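Local atomic coordinates of transcription regulator PadR N-terminal domain-containing protein (Streptococcus mutans, PDB entry 3L7W), a protein that probably binds DNA through a winged helix-turn-helix domain as a dimeric transcription regulator of the PadR family. Residues 36-39 against 40-44; 78-81 against 82-85. One frame throughout, in Å; residues are numbered along the deposited sequence.

Interaction 1 of 2, residues 36-39 against 40-44; sequences ASIK and ESTLY
Lys39 and Thr42 meet where an extended loop turns into helix 40-52, with Lys39 as the N-cap residue, its backbone still extended before the helical values begin at Glu40. Placed after helix 25-32, this start belongs to the helix-turn-helix region of the PadR-like fold, in which helix 40-52 is probably the DNA-recognition helix. The carbonyl oxygen Lys39 O takes two backbone bonds: Thr42 N donates from above the carbonyl plane, 2.8 Å from Lys39 O, whereas Leu43 N, likewise 2.8 Å from Lys39 O, arrives within that plane at a C=O...N angle of 159°. The first turn is thus closed on a single acceptor. Ile38 reaches forward into this turn with CG1 anti to its backbone N (chi1 180°), which sends the extended CG1-CD1 branch across the Thr42 side chain at a slant, toward Leu43; Ile38 CG1 lies 3.6 Å from Thr42 CB, and the tip, Ile38 CD1, stands 4.1 Å from Leu43 CB. Leu43 and Ile38 both continue onto Ile10 of helix 7-20 and Ile32 of helix 25-32, which joins the start of helix 40-52 to the two preceding helices. On the outer side the lysine chain runs away from the helix, although Lys39 CB still passes 3.5 Å from Ser41 OG. One water bridges loop and helix, accepting from Lys39 N at 3.2 Å and lying 2.8 Å from Thr42 OG1.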
loop_
_atom_site.group_PDB
_atom_site.type_symbol
_atom_site.label_atom_id
_atom_site.label_comp_id
_atom_site.label_asym_id
_atom_site.label_seq_id
_atom_site.Cartn_x
_atom_site.Cartn_y
_atom_site.Cartn_z
ATOM N N ALA A 36 -5.521 6.919 6.235
ATOM C CA ALA A 36 -4.172 6.930 6.790
ATOM C C ALA A 36 -4.129 7.451 8.211
ATOM O O ALA A 36 -4.908 8.321 8.596
ATOM C CB ALA A 36 -3.227 7.740 5.896
ATOM N N SER A 37 -3.220 6.891 8.995
ATOM C CA SER A 37 -2.895 7.455 10.289
ATOM C C SER A 37 -1.612 8.227 10.107
ATOM O O SER A 37 -0.512 7.663 10.101
ATOM C CB SER A 37 -2.725 6.371 11.342
ATOM O OG SER A 37 -3.989 5.989 11.849
ATOM N N ILE A 38 -1.768 9.527 9.918
ATOM C CA ILE A 38 -0.641 10.382 9.639
ATOM C C ILE A 38 -0.829 11.664 10.437
ATOM O O ILE A 38 -1.945 12.182 10.548
ATOM C CB ILE A 38 -0.523 10.658 8.128
ATOM C CG1 ILE A 38 0.665 11.573 7.836
ATOM C CG2 ILE A 38 -1.818 11.249 7.592
ATOM C CD1 ILE A 38 0.990 11.718 6.359
ATOM N N LYS A 39 0.247 12.148 11.045
ATOM C CA LYS A 39 0.153 13.386 11.805
ATOM C C LYS A 39 0.314 14.577 10.868
ATOM O O LYS A 39 0.941 14.467 9.809
ATOM C CB LYS A 39 1.203 13.418 12.909
ATOM C CG LYS A 39 0.940 12.421 14.026
ATOM C CD LYS A 39 2.037 12.448 15.086
ATOM C CE LYS A 39 3.310 11.788 14.578
ATOM N NZ LYS A 39 4.286 11.534 15.681
ATOM N N GLU A 40 -0.260 15.709 11.252
ATOM C CA GLU A 40 -0.080 16.938 10.490
ATOM C C GLU A 40 1.413 17.166 10.323
ATOM O O GLU A 40 1.877 17.595 9.268
ATOM C CB GLU A 40 -0.688 18.112 11.242
ATOM C CG GLU A 40 -1.849 17.739 12.136
ATOM C CD GLU A 40 -3.178 17.887 11.440
ATOM O OE1 GLU A 40 -4.215 17.903 12.140
ATOM O OE2 GLU A 40 -3.181 17.995 10.195
ATOM N N SER A 41 2.169 16.867 11.374
ATOM C CA SER A 41 3.614 17.084 11.346
ATOM C C SER A 41 4.313 16.196 10.323
ATOM O O SER A 41 5.474 16.425 9.988
ATOM C CB SER A 41 4.245 16.920 12.744
ATOM O OG SER A 41 3.750 15.769 13.407
ATOM N N THR A 42 3.603 15.188 9.823
ATOM C CA THR A 42 4.126 14.347 8.748
ATOM C C THR A 42 3.532 14.777 7.415
ATOM O O THR A 42 4.184 14.715 6.372
ATOM C CB THR A 42 3.784 12.856 8.957
ATOM O OG1 THR A 42 4.186 12.445 10.267
ATOM C CG2 THR A 42 4.503 12.010 7.930
ATOM N N LEU A 43 2.279 15.210 7.462
ATOM C CA LEU A 43 1.528 15.530 6.259
ATOM C C LEU A 43 2.049 16.821 5.646
ATOM O O LEU A 43 2.382 16.881 4.459
ATOM C CB LEU A 43 0.053 15.675 6.624
ATOM C CG LEU A 43 -1.007 15.690 5.525
ATOM C CD1 LEU A 43 -1.553 17.079 5.336
ATOM C CD2 LEU A 43 -0.470 15.110 4.220
ATOM N N TYR A 44 2.147 17.861 6.466
ATOM C CA TYR A 44 2.492 19.169 5.934
ATOM C C TYR A 44 3.866 19.236 5.277
ATOM O O TYR A 44 4.020 19.859 4.231
ATOM C CB TYR A 44 2.249 20.253 6.976
ATOM C CG TYR A 44 0.769 20.531 7.076
ATOM C CD1 TYR A 44 0.189 21.534 6.307
ATOM C CD2 TYR A 44 -0.069 19.744 7.878
ATOM C CE1 TYR A 44 -1.171 21.784 6.360
ATOM C CE2 TYR A 44 -1.439 19.994 7.942
ATOM C CZ TYR A 44 -1.981 21.026 7.172
ATOM O OH TYR A 44 -3.328 21.317 7.193
HETATM O O HOH W 1 2.693 10.115 10.940
#

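Interaction 2 of 2, residues 78-81 against 82-85; sequences EKHL and VYLT
His80 and Leu84, one turn apart on helix 75-100, make a CH-pi contact in which the leucine lies over a face of the imidazole. Leu84 starts at CB, which rests 3.7 Å from Leu81 O. With CG anti to the carbonyl carbon (chi1 -62°), the chain turns back along the helix toward the preceding turn, and Leu84 CG stands 4.2 Å from the His80 ring centroid, only 16° off the ring normal. From there the branches divide over the imidazole: Leu84 CD1 comes 3.9 Å from His80 CD2, while Leu84 CD2 spreads toward NE2 and CE1. Tyr83 also comes close to the ring, its CD2 approaching His80 CE1 obliquely at 4.1 Å. Leu84 N bonds to His80 O at 2.9 Å, the i to i+4 bond of the helix. A second grip forms at Leu81 O, which accepts Thr85 N and the hydroxyl Thr85 OG1, each 2.7 Å from Leu81 O and on opposite faces of the carbonyl plane. The threonine hydroxyl thus bonds back to its own helix, and also makes a weak hydrogen bond with Tyr12 OH of helix 7-20. On the second subunit, Tyr2 meets Tyr83 edge-to-face and Tyr3 OH hydrogen-bonds to Leu84 O. Within the chain His80 stacks on Tyr55, while Leu81 and Leu84 pack on Tyr12 of helix 7-20 and Leu81 also touches Leu73 of strand 66-73.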
loop_
_atom_site.group_PDB
_atom_site.type_symbol
_atom_site.label_atom_id
_atom_site.label_comp_id
_atom_site.label_asym_id
_atom_site.label_seq_id
_atom_site.Cartn_x
_atom_site.Cartn_y
_atom_site.Cartn_z
ATOM N N GLU A 78 -0.018 17.478 -12.504
ATOM C CA GLU A 78 -0.964 16.667 -13.252
ATOM C C GLU A 78 -0.243 15.527 -13.940
ATOM O O GLU A 78 -0.642 14.375 -13.813
ATOM C CB GLU A 78 -1.760 17.497 -14.259
ATOM C CG GLU A 78 -3.016 18.136 -13.678
ATOM C CD GLU A 78 -3.712 19.083 -14.653
ATOM O OE1 GLU A 78 -3.453 18.992 -15.876
ATOM O OE2 GLU A 78 -4.521 19.920 -14.195
ATOM N N LYS A 79 0.834 15.842 -14.648
ATOM C CA LYS A 79 1.622 14.806 -15.297
ATOM C C LYS A 79 2.083 13.768 -14.272
ATOM O O LYS A 79 2.009 12.556 -14.506
ATOM C CB LYS A 79 2.825 15.412 -16.007
ATOM C CG LYS A 79 3.620 14.412 -16.820
ATOM C CD LYS A 79 4.468 15.110 -17.868
ATOM C CE LYS A 79 5.074 14.101 -18.829
ATOM N NZ LYS A 79 5.855 14.779 -19.899
ATOM N N HIS A 80 2.552 14.252 -13.129
ATOM C CA HIS A 80 3.070 13.385 -12.091
ATOM C C HIS A 80 1.972 12.509 -11.494
ATOM O O HIS A 80 2.198 11.330 -11.192
ATOM C CB HIS A 80 3.712 14.211 -10.994
ATOM C CG HIS A 80 4.489 13.393 -10.017
ATOM N ND1 HIS A 80 5.387 12.428 -10.412
ATOM C CD2 HIS A 80 4.515 13.405 -8.664
ATOM C CE1 HIS A 80 5.930 11.875 -9.343
ATOM N NE2 HIS A 80 5.417 12.449 -8.269
ATOM N N LEU A 81 0.790 13.093 -11.320
ATOM C CA LEU A 81 -0.338 12.369 -10.762
ATOM C C LEU A 81 -0.704 11.168 -11.641
ATOM O O LEU A 81 -1.086 10.111 -11.130
ATOM C CB LEU A 81 -1.541 13.292 -10.582
ATOM C CG LEU A 81 -2.854 12.602 -10.204
ATOM C CD1 LEU A 81 -2.699 11.862 -8.876
ATOM C CD2 LEU A 81 -3.993 13.611 -10.134
ATOM N N VAL A 82 -0.576 11.339 -12.956
ATOM C CA VAL A 82 -0.858 10.275 -13.924
ATOM C C VAL A 82 0.085 9.121 -13.694
ATOM O O VAL A 82 -0.321 7.954 -13.680
ATOM C CB VAL A 82 -0.646 10.756 -15.373
ATOM C CG1 VAL A 82 -0.439 9.569 -16.309
ATOM C CG2 VAL A 82 -1.809 11.619 -15.821
ATOM N N TYR A 83 1.355 9.460 -13.525
ATOM C CA TYR A 83 2.365 8.474 -13.213
ATOM C C TYR A 83 2.014 7.724 -11.910
ATOM O O TYR A 83 1.983 6.490 -11.886
ATOM C CB TYR A 83 3.740 9.138 -13.117
ATOM C CG TYR A 83 4.785 8.214 -12.569
ATOM C CD1 TYR A 83 5.320 7.205 -13.357
ATOM C CD2 TYR A 83 5.205 8.316 -11.249
ATOM C CE1 TYR A 83 6.261 6.329 -12.846
ATOM C CE2 TYR A 83 6.149 7.459 -10.735
ATOM C CZ TYR A 83 6.671 6.461 -11.538
ATOM O OH TYR A 83 7.611 5.593 -11.024
ATOM N N LEU A 84 1.731 8.468 -10.844
ATOM C CA LEU A 84 1.374 7.870 -9.543
ATOM C C LEU A 84 0.122 7.018 -9.630
ATOM O O LEU A 84 0.050 5.961 -9.026
ATOM C CB LEU A 84 1.160 8.941 -8.477
ATOM C CG LEU A 84 2.377 9.807 -8.163
ATOM C CD1 LEU A 84 1.998 10.901 -7.172
ATOM C CD2 LEU A 84 3.495 8.936 -7.633
ATOM N N THR A 85 -0.865 7.480 -10.387
ATOM C CA THR A 85 -2.075 6.705 -10.591
ATOM C C THR A 85 -1.721 5.401 -11.284
ATOM O O THR A 85 -2.125 4.326 -10.853
ATOM C CB THR A 85 -3.076 7.471 -11.450
ATOM O OG1 THR A 85 -3.408 8.685 -10.779
ATOM C CG2 THR A 85 -4.340 6.651 -11.651
#

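How the interactions relate
From the N terminus the chain forms helix 7-20 and helix 25-32, then reaches interaction 1, where the loop at 36-39 passes straight into helix 40-52. Strands 56-63 and 66-73 follow before interaction 2 is made within helix 75-100. Both are local, so neither closes a long loop; they come in series, without nesting or crossing. They lie on opposite sides of the chain's centre, with centres about 21 Å apart and nearest atoms about 12 Å apart. Helix 7-20 links them, offering Ile10 to interaction 1 and Tyr12 to interaction 2. Tyr83 and Leu84 also meet the second subunit, whereas no other protein chain of the assembly touches 36-44.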